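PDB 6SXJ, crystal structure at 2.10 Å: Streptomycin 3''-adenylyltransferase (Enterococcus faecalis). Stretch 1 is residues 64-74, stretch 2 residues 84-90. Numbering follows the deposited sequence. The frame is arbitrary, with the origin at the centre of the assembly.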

# COMPACT_ATOMS: atom_id res chain seq x y z
N ILE A 64 -14.72 -11.00 11.51
CA ILE A 64 -14.99 -9.95 12.48
C ILE A 64 -14.25 -8.68 12.09
O ILE A 64 -14.84 -7.59 12.00
CB ILE A 64 -14.59 -10.39 13.90
CG1 ILE A 64 -15.28 -11.70 14.29
CG2 ILE A 64 -14.92 -9.29 14.90
CD1 ILE A 64 -14.76 -12.28 15.59
N LEU A 65 -12.94 -8.79 11.85
CA LEU A 65 -12.14 -7.63 11.46
C LEU A 65 -12.76 -6.95 10.24
O LEU A 65 -12.91 -5.72 10.22
CB LEU A 65 -10.71 -8.06 11.16
CG LEU A 65 -9.88 -8.57 12.33
CD1 LEU A 65 -8.45 -8.79 11.89
CD2 LEU A 65 -9.93 -7.58 13.51
N ILE A 66 -13.11 -7.73 9.22
CA ILE A 66 -13.73 -7.13 8.05
C ILE A 66 -15.03 -6.44 8.45
O ILE A 66 -15.34 -5.34 7.98
CB ILE A 66 -13.98 -8.18 6.96
CG1 ILE A 66 -12.67 -8.76 6.43
CG2 ILE A 66 -14.78 -7.54 5.84
CD1 ILE A 66 -12.85 -10.06 5.65
N GLN A 67 -15.83 -7.10 9.28
CA GLN A 67 -17.12 -6.54 9.66
C GLN A 67 -16.94 -5.25 10.44
O GLN A 67 -17.63 -4.26 10.18
CB GLN A 67 -17.90 -7.55 10.50
CG GLN A 67 -18.88 -8.42 9.73
CD GLN A 67 -19.68 -9.33 10.65
OE1 GLN A 67 -19.97 -8.97 11.80
NE2 GLN A 67 -20.03 -10.51 10.16
N LYS A 68 -16.00 -5.24 11.39
CA LYS A 68 -15.83 -4.09 12.26
C LYS A 68 -15.05 -2.97 11.59
O LYS A 68 -15.25 -1.80 11.91
CB LYS A 68 -15.15 -4.52 13.56
CG LYS A 68 -16.04 -5.33 14.51
CD LYS A 68 -17.44 -4.73 14.62
CE LYS A 68 -18.38 -5.61 15.40
NZ LYS A 68 -18.30 -5.31 16.86
N ILE A 69 -14.17 -3.29 10.64
CA ILE A 69 -13.42 -2.22 10.00
C ILE A 69 -14.27 -1.54 8.93
O ILE A 69 -14.12 -0.33 8.69
CB ILE A 69 -12.10 -2.73 9.41
CG1 ILE A 69 -11.17 -3.19 10.54
CG2 ILE A 69 -11.45 -1.63 8.59
CD1 ILE A 69 -9.81 -3.65 10.06
N ARG A 70 -15.15 -2.28 8.27
CA ARG A 70 -15.83 -1.74 7.10
C ARG A 70 -16.61 -0.47 7.38
O ARG A 70 -16.56 0.45 6.54
CB ARG A 70 -16.75 -2.82 6.51
CG ARG A 70 -17.79 -2.29 5.53
CD ARG A 70 -18.41 -3.43 4.72
NE ARG A 70 -18.74 -4.57 5.57
CZ ARG A 70 -18.71 -5.83 5.18
NH1 ARG A 70 -18.38 -6.13 3.93
NH2 ARG A 70 -19.03 -6.80 6.03
N PRO A 71 -17.35 -0.34 8.49
CA PRO A 71 -18.17 0.86 8.68
C PRO A 71 -17.35 2.13 8.89
O PRO A 71 -17.88 3.23 8.67
CB PRO A 71 -19.00 0.54 9.94
CG PRO A 71 -18.70 -0.90 10.29
CD PRO A 71 -17.39 -1.24 9.66
N ILE A 72 -16.10 2.01 9.31
CA ILE A 72 -15.31 3.17 9.70
C ILE A 72 -14.26 3.51 8.65
O ILE A 72 -13.41 4.38 8.89
CB ILE A 72 -14.65 2.95 11.07
CG1 ILE A 72 -13.73 1.74 11.05
CG2 ILE A 72 -15.71 2.75 12.14
CD1 ILE A 72 -12.70 1.75 12.16
N SER A 73 -14.29 2.85 7.51
CA SER A 73 -13.36 3.14 6.43
C SER A 73 -14.12 3.79 5.28
O SER A 73 -15.28 3.47 5.04
CB SER A 73 -12.66 1.86 5.94
OG SER A 73 -12.11 2.00 4.65
N LYS A 74 -13.43 4.68 4.56
CA LYS A 74 -14.02 5.28 3.38
C LYS A 74 -14.38 4.20 2.36
O LYS A 74 -13.68 3.19 2.23
CB LYS A 74 -13.05 6.28 2.75
CG LYS A 74 -13.60 7.05 1.56
CD LYS A 74 -12.46 7.68 0.76
CE LYS A 74 -12.98 8.59 -0.36
NZ LYS A 74 -12.75 10.04 -0.09
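Stretch 2 84-90: YIELTII

How does the second stretch run relative to the first? From Ile-85 to Ile-90 it is an extended strand, while Tyr-84 before it is loop or turn. The strand travels nearly antiparallel to the helix that carries Ile-64 to Ile-69, with 162° between their N-to-C directions. Their axes come no closer than 11.4 Å, a gap that side chains must fill. The backbones draw together at the start of the second stretch, where the CA atoms of Lys-74 and Tyr-84 are 4.7 Å apart and those of Ser-73 and Ile-85 are 5.3 Å apart.

What holds Ile-85, the residue of the strand with the most surface covered? Its CA-to-CB bond points toward the first stretch, and its side chain (chi1 m, chi2 t) meets several neighbours. CG2 of Ile-85 lies 4.1 Å from CG2 of Ile-69, and CD1 of Ile-85 is 4.1 Å from CD1 of Ile-72. That same CD1 of Ile-85 also approaches the carbonyl O of Ile-72 to 3.6 Å. The backbone adds a polar link: N of Ile-85 donates a weak hydrogen bond to OG of Ser-73, nearly straight at 168° but long at 3.4 Å. Beside it, the CB atoms of Ser-73 and Ile-85 are 3.8 Å apart, so the serine packs against the isoleucine as well as accepting its NH.

How do Tyr-84 and Lys-74 cover each other? The lysine side chain is extended through its first three torsions, all t, and lays its aliphatic part over one face of the tyrosine ring. CD of Lys-74 sits 3.6 Å from the centroid of the Tyr-84 ring, only 13° off the ring normal, which makes a CH-pi contact; the nearest ring atom, CZ of Tyr-84, is also 3.6 Å from CD of Lys-74. The ammonium matters less: NZ of Lys-74 is 5.5 Å from the centroid of the Tyr-84 ring, at most a weak attraction. Although the CA-to-CB bond of Tyr-84 points away from the first stretch, the end of its side chain comes nearer.

What continues the contact farther along the strand? The CA-to-CB bonds of Leu-87 and Ile-89, like that of Ile-85, point toward the first stretch, while that of Glu-86 points away. Because the directions are nearly opposed, later strand residues meet earlier helix residues. CD1 of Leu-87 lies 4.3 Å from CD1 of Ile-69, and CD1 of Ile-89 reaches CD1 of Leu-65 at 3.5 Å. These apolar tips bridge the space between the two backbones.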

# COMPACT_ATOMS: atom_id res chain seq x y z
N TYR A 84 -9.40 6.25 3.48
CA TYR A 84 -9.30 4.82 3.26
C TYR A 84 -8.47 4.20 4.37
O TYR A 84 -7.42 4.73 4.75
CB TYR A 84 -8.64 4.51 1.92
CG TYR A 84 -9.47 4.82 0.70
CD1 TYR A 84 -10.69 4.20 0.48
CD2 TYR A 84 -9.01 5.72 -0.25
CE1 TYR A 84 -11.44 4.49 -0.63
CE2 TYR A 84 -9.75 6.02 -1.36
CZ TYR A 84 -10.96 5.40 -1.56
OH TYR A 84 -11.70 5.70 -2.69
N ILE A 85 -8.93 3.07 4.90
CA ILE A 85 -8.13 2.25 5.80
C ILE A 85 -7.58 1.06 5.01
O ILE A 85 -8.33 0.33 4.36
CB ILE A 85 -8.96 1.77 7.00
CG1 ILE A 85 -9.32 2.96 7.91
CG2 ILE A 85 -8.18 0.74 7.81
CD1 ILE A 85 -10.30 2.59 8.95
N GLU A 86 -6.27 0.86 5.09
CA GLU A 86 -5.60 -0.33 4.59
C GLU A 86 -4.88 -0.95 5.77
O GLU A 86 -4.14 -0.26 6.48
CB GLU A 86 -4.62 0.05 3.48
CG GLU A 86 -4.44 -0.98 2.40
CD GLU A 86 -3.68 -0.39 1.23
OE1 GLU A 86 -4.24 0.47 0.52
OE2 GLU A 86 -2.50 -0.77 1.06
N LEU A 87 -5.12 -2.24 6.00
CA LEU A 87 -4.55 -2.92 7.16
C LEU A 87 -4.06 -4.30 6.76
O LEU A 87 -4.84 -5.11 6.25
CB LEU A 87 -5.58 -3.05 8.28
CG LEU A 87 -5.06 -3.61 9.61
CD1 LEU A 87 -5.66 -2.83 10.79
CD2 LEU A 87 -5.41 -5.07 9.74
N THR A 88 -2.79 -4.58 7.06
CA THR A 88 -2.15 -5.86 6.80
C THR A 88 -1.73 -6.50 8.12
O THR A 88 -1.24 -5.81 9.02
CB THR A 88 -0.91 -5.69 5.91
OG1 THR A 88 -1.29 -5.10 4.66
CG2 THR A 88 -0.25 -7.03 5.67
N ILE A 89 -1.89 -7.81 8.20
CA ILE A 89 -1.51 -8.59 9.38
C ILE A 89 -0.44 -9.58 8.96
O ILE A 89 -0.62 -10.33 7.99
CB ILE A 89 -2.72 -9.32 10.00
CG1 ILE A 89 -3.83 -8.32 10.31
CG2 ILE A 89 -2.29 -10.09 11.24
CD1 ILE A 89 -5.04 -8.93 10.97
N ILE A 90 0.67 -9.59 9.69
CA ILE A 90 1.71 -10.60 9.52
C ILE A 90 1.91 -11.33 10.84
O ILE A 90 1.68 -10.78 11.93
CB ILE A 90 3.04 -9.98 9.04
CG1 ILE A 90 3.44 -8.81 9.94
CG2 ILE A 90 2.93 -9.54 7.59
CD1 ILE A 90 4.85 -8.32 9.70